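Local coordinates for protein cellulosomal scaffoldin (Bacteroides cellulosolvens, PDB 2XBT) that probably binds cellulose through this family 3b carbohydrate-binding module, one domain of a much longer secreted scaffold protein of the cellulosome, at residues 73-78 with 87-92; 7-12 with 33-38; 15-20 with 27-32. One frame throughout, in Å; residues are numbered along the deposited sequence.

Interaction 1 of 3, residues 73-78 with 87-92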
loop_
_atom_site.group_PDB
_atom_site.type_symbol
_atom_site.label_atom_id
_atom_site.label_comp_id
_atom_site.label_asym_id
_atom_site.label_seq_id
_atom_site.Cartn_x
_atom_site.Cartn_y
_atom_site.Cartn_z
ATOM N N ALA A 73 2.987 -2.069 9.986
ATOM C CA ALA A 73 3.686 -2.651 8.851
ATOM C C ALA A 73 4.741 -3.644 9.290
ATOM O O ALA A 73 5.328 -3.521 10.372
ATOM C CB ALA A 73 4.320 -1.561 8.007
ATOM N N THR A 74 4.975 -4.632 8.439
ATOM C CA THR A 74 6.078 -5.556 8.608
ATOM C C THR A 74 6.862 -5.606 7.304
ATOM O O THR A 74 6.333 -5.295 6.247
ATOM C CB THR A 74 5.575 -6.973 8.951
ATOM O OG1 THR A 74 4.732 -7.448 7.899
ATOM C CG2 THR A 74 4.773 -6.954 10.260
ATOM N N PHE A 75 8.134 -5.982 7.390
ATOM C CA PHE A 75 8.956 -6.133 6.210
ATOM C C PHE A 75 9.287 -7.609 6.085
ATOM O O PHE A 75 9.644 -8.262 7.074
ATOM C CB PHE A 75 10.214 -5.282 6.351
ATOM C CG PHE A 75 9.921 -3.822 6.565
ATOM C CD1 PHE A 75 9.776 -2.971 5.486
ATOM C CD2 PHE A 75 9.754 -3.311 7.843
ATOM C CE1 PHE A 75 9.488 -1.621 5.667
ATOM C CE2 PHE A 75 9.465 -1.960 8.033
ATOM C CZ PHE A 75 9.332 -1.120 6.943
ATOM N N ASN A 76 9.165 -8.124 4.866
ATOM C CA ASN A 76 9.108 -9.554 4.627
ATOM C C ASN A 76 9.890 -9.961 3.397
ATOM O O ASN A 76 9.956 -9.212 2.429
ATOM C CB ASN A 76 7.660 -9.967 4.387
ATOM C CG ASN A 76 6.738 -9.505 5.488
ATOM O OD1 ASN A 76 6.523 -10.219 6.461
ATOM N ND2 ASN A 76 6.215 -8.288 5.356
ATOM N N ASN A 77 10.454 -11.164 3.428
ATOM C CA ASN A 77 11.077 -11.720 2.234
ATOM C C ASN A 77 10.044 -12.150 1.205
ATOM O O ASN A 77 9.023 -12.742 1.545
ATOM C CB ASN A 77 11.961 -12.908 2.607
ATOM C CG ASN A 77 13.110 -12.505 3.494
ATOM O OD1 ASN A 77 13.298 -13.053 4.576
ATOM N ND2 ASN A 77 13.877 -11.521 3.049
ATOM N N LEU A 78 10.307 -11.843 -0.059
ATOM C CA LEU A 78 9.424 -12.252 -1.140
ATOM C C LEU A 78 9.933 -13.548 -1.745
ATOM O O LEU A 78 11.129 -13.684 -1.984
ATOM C CB LEU A 78 9.397 -11.190 -2.237
ATOM C CG LEU A 78 8.405 -11.495 -3.353
ATOM C CD1 LEU A 78 6.990 -11.452 -2.819
ATOM C CD2 LEU A 78 8.575 -10.528 -4.517
ATOM N N LYS A 87 11.712 -8.274 -1.491
ATOM C CA LYS A 87 11.000 -8.030 -0.250
ATOM C C LYS A 87 9.644 -7.398 -0.524
ATOM O O LYS A 87 9.360 -6.959 -1.639
ATOM C CB LYS A 87 11.778 -7.062 0.649
ATOM C CG LYS A 87 13.256 -7.400 0.893
ATOM C CD LYS A 87 13.471 -8.231 2.147
ATOM C CE LYS A 87 14.963 -8.404 2.424
ATOM N NZ LYS A 87 15.251 -9.372 3.524
ATOM N N TYR A 88 8.811 -7.349 0.511
ATOM C CA TYR A 88 7.621 -6.511 0.479
ATOM C C TYR A 88 7.314 -5.950 1.853
ATOM O O TYR A 88 7.605 -6.578 2.872
ATOM C CB TYR A 88 6.404 -7.244 -0.071
ATOM C CG TYR A 88 5.989 -8.454 0.715
ATOM C CD1 TYR A 88 4.961 -8.377 1.667
ATOM C CD2 TYR A 88 6.620 -9.670 0.527
ATOM C CE1 TYR A 88 4.576 -9.510 2.403
ATOM C CE2 TYR A 88 6.246 -10.791 1.239
ATOM C CZ TYR A 88 5.225 -10.705 2.179
ATOM O OH TYR A 88 4.870 -11.823 2.889
ATOM N N ILE A 89 6.775 -4.740 1.865
ATOM C CA ILE A 89 6.188 -4.184 3.067
ATOM C C ILE A 89 4.749 -4.689 3.061
ATOM O O ILE A 89 4.080 -4.618 2.025
ATOM C CB ILE A 89 6.122 -2.661 2.997
ATOM C CG1 ILE A 89 7.495 -2.086 2.645
ATOM C CG2 ILE A 89 5.611 -2.083 4.324
ATOM C CD1 ILE A 89 7.419 -0.735 2.031
ATOM N N GLU A 90 4.275 -5.161 4.207
ATOM C CA GLU A 90 2.862 -5.498 4.349
ATOM C C GLU A 90 2.226 -4.582 5.360
ATOM O O GLU A 90 2.610 -4.573 6.533
ATOM C CB GLU A 90 2.659 -6.950 4.786
ATOM C CG GLU A 90 1.180 -7.322 4.910
ATOM C CD GLU A 90 0.968 -8.821 5.017
ATOM O OE1 GLU A 90 1.003 -9.345 6.147
ATOM O OE2 GLU A 90 0.771 -9.471 3.972
ATOM N N ILE A 91 1.238 -3.828 4.894
ATOM C CA ILE A 91 0.506 -2.907 5.748
ATOM C C ILE A 91 -0.821 -3.542 6.143
ATOM O O ILE A 91 -1.572 -4.028 5.294
ATOM C CB ILE A 91 0.302 -1.569 5.025
ATOM C CG1 ILE A 91 1.661 -0.924 4.731
ATOM C CG2 ILE A 91 -0.570 -0.618 5.845
ATOM C CD1 ILE A 91 1.571 0.258 3.812
ATOM N N LYS A 92 -1.100 -3.556 7.442
ATOM C CA LYS A 92 -2.330 -4.148 7.934
ATOM C C LYS A 92 -3.133 -3.065 8.610
ATOM O O LYS A 92 -2.585 -2.269 9.358
ATOM C CB LYS A 92 -2.033 -5.246 8.950
ATOM C CG LYS A 92 -1.650 -6.592 8.364
ATOM C CD LYS A 92 -1.669 -7.645 9.467
ATOM C CE LYS A 92 -1.385 -9.044 8.934
ATOM N NZ LYS A 92 -2.423 -9.473 7.961
HETATM O O HOH W 1 1.960 -8.113 8.147
#

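Interaction 2 of 3, residues 7-12 with 33-38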
loop_
_atom_site.group_PDB
_atom_site.type_symbol
_atom_site.label_atom_id
_atom_site.label_comp_id
_atom_site.label_asym_id
_atom_site.label_seq_id
_atom_site.Cartn_x
_atom_site.Cartn_y
_atom_site.Cartn_z
ATOM N N ASN A 7 -13.475 -11.121 -7.276
ATOM C CA ASN A 7 -14.325 -9.963 -7.431
ATOM C C ASN A 7 -14.494 -9.222 -6.116
ATOM O O ASN A 7 -14.512 -9.815 -5.035
ATOM C CB ASN A 7 -15.683 -10.358 -8.014
ATOM C CG ASN A 7 -15.589 -10.776 -9.468
ATOM O OD1 ASN A 7 -14.564 -10.570 -10.122
ATOM N ND2 ASN A 7 -16.662 -11.357 -9.988
ATOM N N SER A 8 -14.600 -7.908 -6.226
ATOM C CA SER A 8 -14.883 -7.078 -5.089
ATOM C C SER A 8 -15.210 -5.748 -5.705
ATOM O O SER A 8 -15.073 -5.576 -6.919
ATOM C CB SER A 8 -13.649 -6.960 -4.189
ATOM O OG SER A 8 -12.712 -6.042 -4.745
ATOM N N ASP A 9 -15.630 -4.798 -4.886
ATOM C CA ASP A 9 -15.849 -3.453 -5.387
ATOM C C ASP A 9 -14.738 -2.533 -4.855
ATOM O O ASP A 9 -14.927 -1.322 -4.714
ATOM C CB ASP A 9 -17.235 -2.951 -4.959
ATOM C CG ASP A 9 -18.380 -3.775 -5.567
ATOM O OD1 ASP A 9 -18.222 -4.275 -6.703
ATOM O OD2 ASP A 9 -19.441 -3.909 -4.908
ATOM N N LEU A 10 -13.590 -3.121 -4.547
ATOM C CA LEU A 10 -12.470 -2.372 -3.955
ATOM C C LEU A 10 -11.521 -1.825 -5.016
ATOM O O LEU A 10 -11.188 -2.515 -5.986
ATOM C CB LEU A 10 -11.707 -3.254 -2.977
ATOM C CG LEU A 10 -12.441 -3.709 -1.720
ATOM C CD1 LEU A 10 -11.653 -4.763 -0.971
ATOM C CD2 LEU A 10 -12.736 -2.518 -0.823
ATOM N N LYS A 11 -11.091 -0.584 -4.835
ATOM C CA LYS A 11 -10.180 0.059 -5.776
ATOM C C LYS A 11 -9.130 0.866 -5.027
ATOM O O LYS A 11 -9.445 1.522 -4.038
ATOM C CB LYS A 11 -10.990 0.954 -6.709
ATOM C CG LYS A 11 -10.203 1.907 -7.559
ATOM C CD LYS A 11 -11.149 2.632 -8.518
ATOM C CE LYS A 11 -10.489 3.835 -9.168
ATOM N NZ LYS A 11 -11.408 4.560 -10.099
ATOM N N LEU A 12 -7.878 0.810 -5.489
ATOM C CA LEU A 12 -6.803 1.535 -4.825
ATOM C C LEU A 12 -6.333 2.695 -5.677
ATOM O O LEU A 12 -6.041 2.518 -6.857
ATOM C CB LEU A 12 -5.617 0.608 -4.549
ATOM C CG LEU A 12 -4.467 1.167 -3.712
ATOM C CD1 LEU A 12 -4.952 1.474 -2.312
ATOM C CD2 LEU A 12 -3.291 0.195 -3.660
ATOM N N GLN A 33 -10.923 2.579 -1.949
ATOM C CA GLN A 33 -12.337 2.922 -2.113
ATOM C C GLN A 33 -13.211 1.685 -2.268
ATOM O O GLN A 33 -12.791 0.669 -2.818
ATOM C CB GLN A 33 -12.538 3.807 -3.345
ATOM C CG GLN A 33 -11.982 5.197 -3.224
ATOM C CD GLN A 33 -12.164 6.010 -4.501
ATOM O OE1 GLN A 33 -12.189 5.459 -5.603
ATOM N NE2 GLN A 33 -12.286 7.324 -4.355
ATOM N N ASN A 34 -14.443 1.781 -1.786
ATOM C CA ASN A 34 -15.435 0.751 -2.043
ATOM C C ASN A 34 -16.453 1.390 -2.975
ATOM O O ASN A 34 -17.079 2.377 -2.619
ATOM C CB ASN A 34 -16.067 0.298 -0.726
ATOM C CG ASN A 34 -17.283 -0.603 -0.922
ATOM O OD1 ASN A 34 -17.486 -1.170 -1.985
ATOM N ND2 ASN A 34 -18.090 -0.730 0.120
ATOM N N THR A 35 -16.586 0.852 -4.182
ATOM C CA THR A 35 -17.444 1.457 -5.194
ATOM C C THR A 35 -18.845 0.848 -5.222
ATOM O O THR A 35 -19.708 1.290 -5.992
ATOM C CB THR A 35 -16.877 1.221 -6.588
ATOM O OG1 THR A 35 -16.838 -0.193 -6.825
ATOM C CG2 THR A 35 -15.482 1.806 -6.702
ATOM N N GLY A 36 -19.064 -0.177 -4.408
ATOM C CA GLY A 36 -20.318 -0.923 -4.439
ATOM C C GLY A 36 -21.133 -0.858 -3.163
ATOM O O GLY A 36 -20.910 0.002 -2.309
ATOM N N SER A 37 -22.078 -1.785 -3.022
ATOM C CA SER A 37 -23.040 -1.728 -1.930
ATOM C C SER A 37 -22.725 -2.631 -0.736
ATOM O O SER A 37 -23.443 -2.590 0.260
ATOM C CB SER A 37 -24.445 -2.034 -2.460
ATOM O OG SER A 37 -24.419 -3.244 -3.195
ATOM N N SER A 38 -21.672 -3.440 -0.832
ATOM C CA SER A 38 -21.193 -4.227 0.305
ATOM C C SER A 38 -20.468 -3.366 1.335
ATOM O O SER A 38 -20.165 -2.203 1.083
ATOM C CB SER A 38 -20.232 -5.306 -0.175
ATOM O OG SER A 38 -20.822 -6.102 -1.188
HETATM O O HOH W 2 -19.168 -3.202 -2.426
HETATM O O HOH W 3 -22.610 -2.982 -5.767
HETATM O O HOH W 4 -12.028 6.706 -8.093
#

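Interaction 3 of 3, residues 15-20 with 27-32. Unlike the reference sequence in segment 27-32: Tyr27 (reference Cys).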
loop_
_atom_site.group_PDB
_atom_site.type_symbol
_atom_site.label_atom_id
_atom_site.label_comp_id
_atom_site.label_asym_id
_atom_site.label_seq_id
_atom_site.Cartn_x
_atom_site.Cartn_y
_atom_site.Cartn_z
ATOM N N SER A 15 -0.542 7.655 -4.566
ATOM C CA SER A 15 0.395 8.723 -4.906
ATOM C C SER A 15 1.594 8.667 -3.991
ATOM O O SER A 15 1.555 8.029 -2.948
ATOM C CB SER A 15 -0.260 10.098 -4.808
ATOM O OG SER A 15 -0.136 10.610 -3.501
ATOM N N ASN A 16 2.670 9.341 -4.377
ATOM C CA ASN A 16 3.892 9.323 -3.583
ATOM C C ASN A 16 4.484 10.730 -3.454
ATOM O O ASN A 16 5.675 10.891 -3.218
ATOM C CB ASN A 16 4.924 8.344 -4.166
ATOM C CG ASN A 16 5.207 8.590 -5.632
ATOM O OD1 ASN A 16 4.862 9.642 -6.179
ATOM N ND2 ASN A 16 5.838 7.616 -6.285
ATOM N N ASN A 17 3.630 11.738 -3.591
ATOM C CA ASN A 17 4.069 13.116 -3.457
ATOM C C ASN A 17 5.028 13.505 -4.575
ATOM O O ASN A 17 5.884 14.372 -4.394
ATOM C CB ASN A 17 4.740 13.324 -2.097
ATOM C CG ASN A 17 3.767 13.186 -0.936
ATOM O OD1 ASN A 17 2.548 13.239 -1.124
ATOM N ND2 ASN A 17 4.304 13.019 0.275
ATOM N N GLY A 18 4.886 12.851 -5.724
ATOM C CA GLY A 18 5.758 13.093 -6.862
ATOM C C GLY A 18 7.193 12.624 -6.667
ATOM O O GLY A 18 8.075 12.974 -7.456
ATOM N N ALA A 19 7.434 11.829 -5.627
ATOM C CA ALA A 19 8.784 11.339 -5.349
ATOM C C ALA A 19 9.510 10.822 -6.593
ATOM O O ALA A 19 8.931 10.122 -7.431
ATOM C CB ALA A 19 8.766 10.274 -4.274
ATOM N N ALA A 20 10.789 11.177 -6.706
ATOM C CA ALA A 20 11.627 10.719 -7.811
ATOM C C ALA A 20 12.252 9.366 -7.492
ATOM O O ALA A 20 12.224 8.914 -6.351
ATOM C CB ALA A 20 12.721 11.740 -8.097
ATOM N N TYR A 27 7.625 7.081 -0.222
ATOM C CA TYR A 27 6.321 7.658 0.112
ATOM C C TYR A 27 5.191 6.799 -0.421
ATOM O O TYR A 27 5.205 6.411 -1.595
ATOM C CB TYR A 27 6.175 9.059 -0.456
ATOM C CG TYR A 27 7.151 10.037 0.124
ATOM C CD1 TYR A 27 6.785 10.879 1.167
ATOM C CD2 TYR A 27 8.445 10.111 -0.364
ATOM C CE1 TYR A 27 7.690 11.775 1.709
ATOM C CE2 TYR A 27 9.355 11.007 0.160
ATOM C CZ TYR A 27 8.977 11.829 1.199
ATOM O OH TYR A 27 9.886 12.715 1.720
ATOM N N MET A 28 4.212 6.526 0.435
ATOM C CA MET A 28 3.038 5.753 0.059
ATOM C C MET A 28 1.786 6.447 0.556
ATOM O O MET A 28 1.487 6.394 1.739
ATOM C CB MET A 28 3.072 4.374 0.718
ATOM C CG MET A 28 4.024 3.377 0.102
ATOM S SD MET A 28 4.356 2.079 1.322
ATOM C CE MET A 28 5.284 3.052 2.481
ATOM N N ASN A 29 1.050 7.078 -0.344
ATOM C CA ASN A 29 -0.219 7.673 0.024
ATOM C C ASN A 29 -1.299 6.957 -0.741
ATOM O O ASN A 29 -1.294 6.932 -1.975
ATOM C CB ASN A 29 -0.248 9.149 -0.326
ATOM C CG ASN A 29 0.883 9.915 0.302
ATOM O OD1 ASN A 29 1.135 9.808 1.503
ATOM N ND2 ASN A 29 1.579 10.699 -0.511
ATOM N N MET A 30 -2.233 6.368 -0.010
ATOM C CA MET A 30 -3.196 5.483 -0.635
ATOM C C MET A 30 -4.610 5.792 -0.215
ATOM O O MET A 30 -4.860 6.159 0.931
ATOM C CB MET A 30 -2.856 4.047 -0.304
ATOM C CG MET A 30 -1.577 3.633 -1.020
ATOM S SD MET A 30 -0.883 2.109 -0.432
ATOM C CE MET A 30 -0.545 2.457 1.282
ATOM N N LYS A 31 -5.526 5.651 -1.159
ATOM C CA LYS A 31 -6.939 5.715 -0.858
ATOM C C LYS A 31 -7.541 4.430 -1.336
ATOM O O LYS A 31 -7.506 4.128 -2.529
ATOM C CB LYS A 31 -7.617 6.840 -1.634
ATOM C CG LYS A 31 -7.715 8.151 -0.925
ATOM C CD LYS A 31 -8.807 8.997 -1.584
ATOM C CE LYS A 31 -8.793 10.438 -1.105
ATOM N NZ LYS A 31 -9.885 11.231 -1.763
ATOM N N LEU A 32 -8.105 3.670 -0.416
ATOM C CA LEU A 32 -8.795 2.456 -0.781
ATOM C C LEU A 32 -10.280 2.780 -0.798
ATOM O O LEU A 32 -10.823 3.224 0.212
ATOM C CB LEU A 32 -8.453 1.342 0.208
ATOM C CG LEU A 32 -9.180 -0.004 0.064
ATOM C CD1 LEU A 32 -8.963 -0.658 -1.303
ATOM C CD2 LEU A 32 -8.754 -0.947 1.188
HETATM O O HOH W 5 6.271 5.082 -4.003
#

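Interaction 1 of 3, residues 73-78 with 87-92
Asn76 lays its CB over one face of the Tyr88 ring, 3.6 Å from the ring centroid and 21° off the normal, a CH-pi contact displaced toward the CZ and CE2 rim. CG of Tyr88 stands between the backbone N and the carbonyl carbon (chi1 61°), and the ring beyond it lies beside Asn76. The carboxamide plane of Asn76 is 18° from that of the ring, and ND2 comes nearest to Tyr88 CE1 among the ring atoms. This ND2 gives a straight hydrogen bond to Thr74 OG1, 3.1 Å long and within the amide plane, and a weak one to Tyr88 O. Beyond it, a water joins Thr74 OG1 to Glu90 OE1, while Glu90 OE2 is held in a salt bridge by Arg48 of the neighbouring strand 45-51. At the far end of the pair, Leu78 crosses Tyr88 at about a right angle, Leu78 CD1 lying 3.8 Å from Tyr88 CD2.

Thr74, Asn76, Tyr88 and Glu90 line one face of the antiparallel hairpin of strands 71-82 and 85-93. Thr74 with Glu90 and Asn76 with Tyr88 are hydrogen-bonded pairs, each closed by two backbone bonds; Tyr88 N to Asn76 O measures 2.9 Å. The other face is apolar. Phe75 and Ile89 run side by side, with Phe75 CE1 3.6 Å from Ile89 CG1, and Ala73 CB touches Ile89 CG2 at 3.9 Å. Val117 of strand 110-119 meets both Phe75 and Ile89, and Tyr61 packs on Ala73 and Phe75, which places this face against the other sheet of the module. The chemistry therefore divides by face: hydrocarbon turned to the interior, and opposite it a polar row in which one asparagine side chain covers a ring with its CB and gives its amide N-H groups to a hydroxyl and, weakly, to a carbonyl.

Interaction 2 of 3, residues 7-12 with 33-38
Asp9 O receives two bonds from Thr35, and with them the antiparallel hairpin of strands 10-15 and 22-34 in the module's beta sandwich comes to its open end. Thr35 N donates to Asp9 O at 2.8 Å, in the carbonyl plane and nearly straight at 170°. Thr35 OG1 adds a second bond of 3.1 Å to Asp9 O, tilted out of that plane; its first torsion (chi1 62°) sets the hydroxyl between the backbone N and the carbonyl carbon, within reach of that oxygen. The Asp9 side chain makes its own contact: OD2 lies 3.1 Å from Gly36 CA, where a CB on Gly36 would collide with it. Two residues further into the pairing, Lys11 and Gln33 form a hydrogen-bonded pair through two backbone bonds. Their long side chains lie alongside each other, pointing the same way, and a water accepts from Lys11 NZ and donates to Gln33 OE1. Gln33 NE2 is taken up by Glu110. Leu10 and Asn34 make the non-hydrogen-bonded pair in between, and Leu10 CD2 comes to 3.8 Å from Gln33 O.

Around this first shell, two small turns set the backbone. Ser8 OG accepts from Leu10 N in an ST turn, and Asn34 OD1 accepts from Gly36 N at 3.1 Å in an Asx turn, the donor standing above the carbonyl plane. The amide of Asn34 works at both ends, since ND2 donates to Ser38 O at 2.7 Å and also to Gly99 O. Tyr40 OH bonds Asp9 N and its side chain touches Leu10 and Asn34, so the strand end is fixed from the polypeptide that follows as well. A water donates to both Asp9 OD2, at 2.6 Å, and Asn34 OD1, and accepts from Ser38 N.

Interaction 3 of 3, residues 15-20 with 27-32
The Tyr27 ring, the Asn17 amide and the Asn29 amide are the flat groups here, and they cross without stacking. Asn17 crosses the tyrosine at about a right angle with the planes 54° apart, and Asn17 ND2 comes obliquely to 3.4 Å from Tyr27 CD1. Ala19 CB approaches Tyr27 CD2, also obliquely, at 3.9 Å. Tyr27, which differs from the reference sequence, bonds through its hydroxyl to Gln25. The two amides likewise cross at about a right angle, their planes 40° apart, with Asn17 OD1 2.8 Å from Asn29 ND2. CG of Asn29 stands beside its own backbone N, the one that bonds Ser15 O (chi1 -56°), and ND2 gives a weak hydrogen bond to Ser15 OG. Replacing Asn29 by an alanine would probably leave Ser15 OG without this weak donor and open a gap beside Asn17 OD1.

Ser15 and Asn29 form a hydrogen-bonded antiparallel pair, Ser15 N to Asn29 O being 2.8 Å. A water donates to Tyr27 O and accepts weakly from Asn16 ND2, whose amide is otherwise held by Met137 N and Gly135 O. Ala19 N bonds back to Asn16 O at 3.1 Å, closing a type I' beta turn at the start of the loop between strands 10-15 and 22-34; Asn17 and Gly18, both with positive phi, are the Asn-Gly pair classic for such a turn.

Overall arrangement
Interactions 2 and 3 share strand 22-34 and the sheet it forms with strand 10-15, lying toward opposite ends of that pairing with centres about 20 Å apart; they touch where Leu10 and Leu12 meet Leu32 and Met30. Along the chain, 15-20 with 27-32 falls between the two segments of interaction 2, and the hairpin of interaction 1 follows both. Interaction 1 belongs to the other five-stranded sheet. Its centre is about 17 Å from that of interaction 3, yet the two meet across the core of the beta sandwich, where Ile89 and Ile91 pack on Met28 and Met30. Interactions 1 and 2, with centres about 24 Å apart, do not touch.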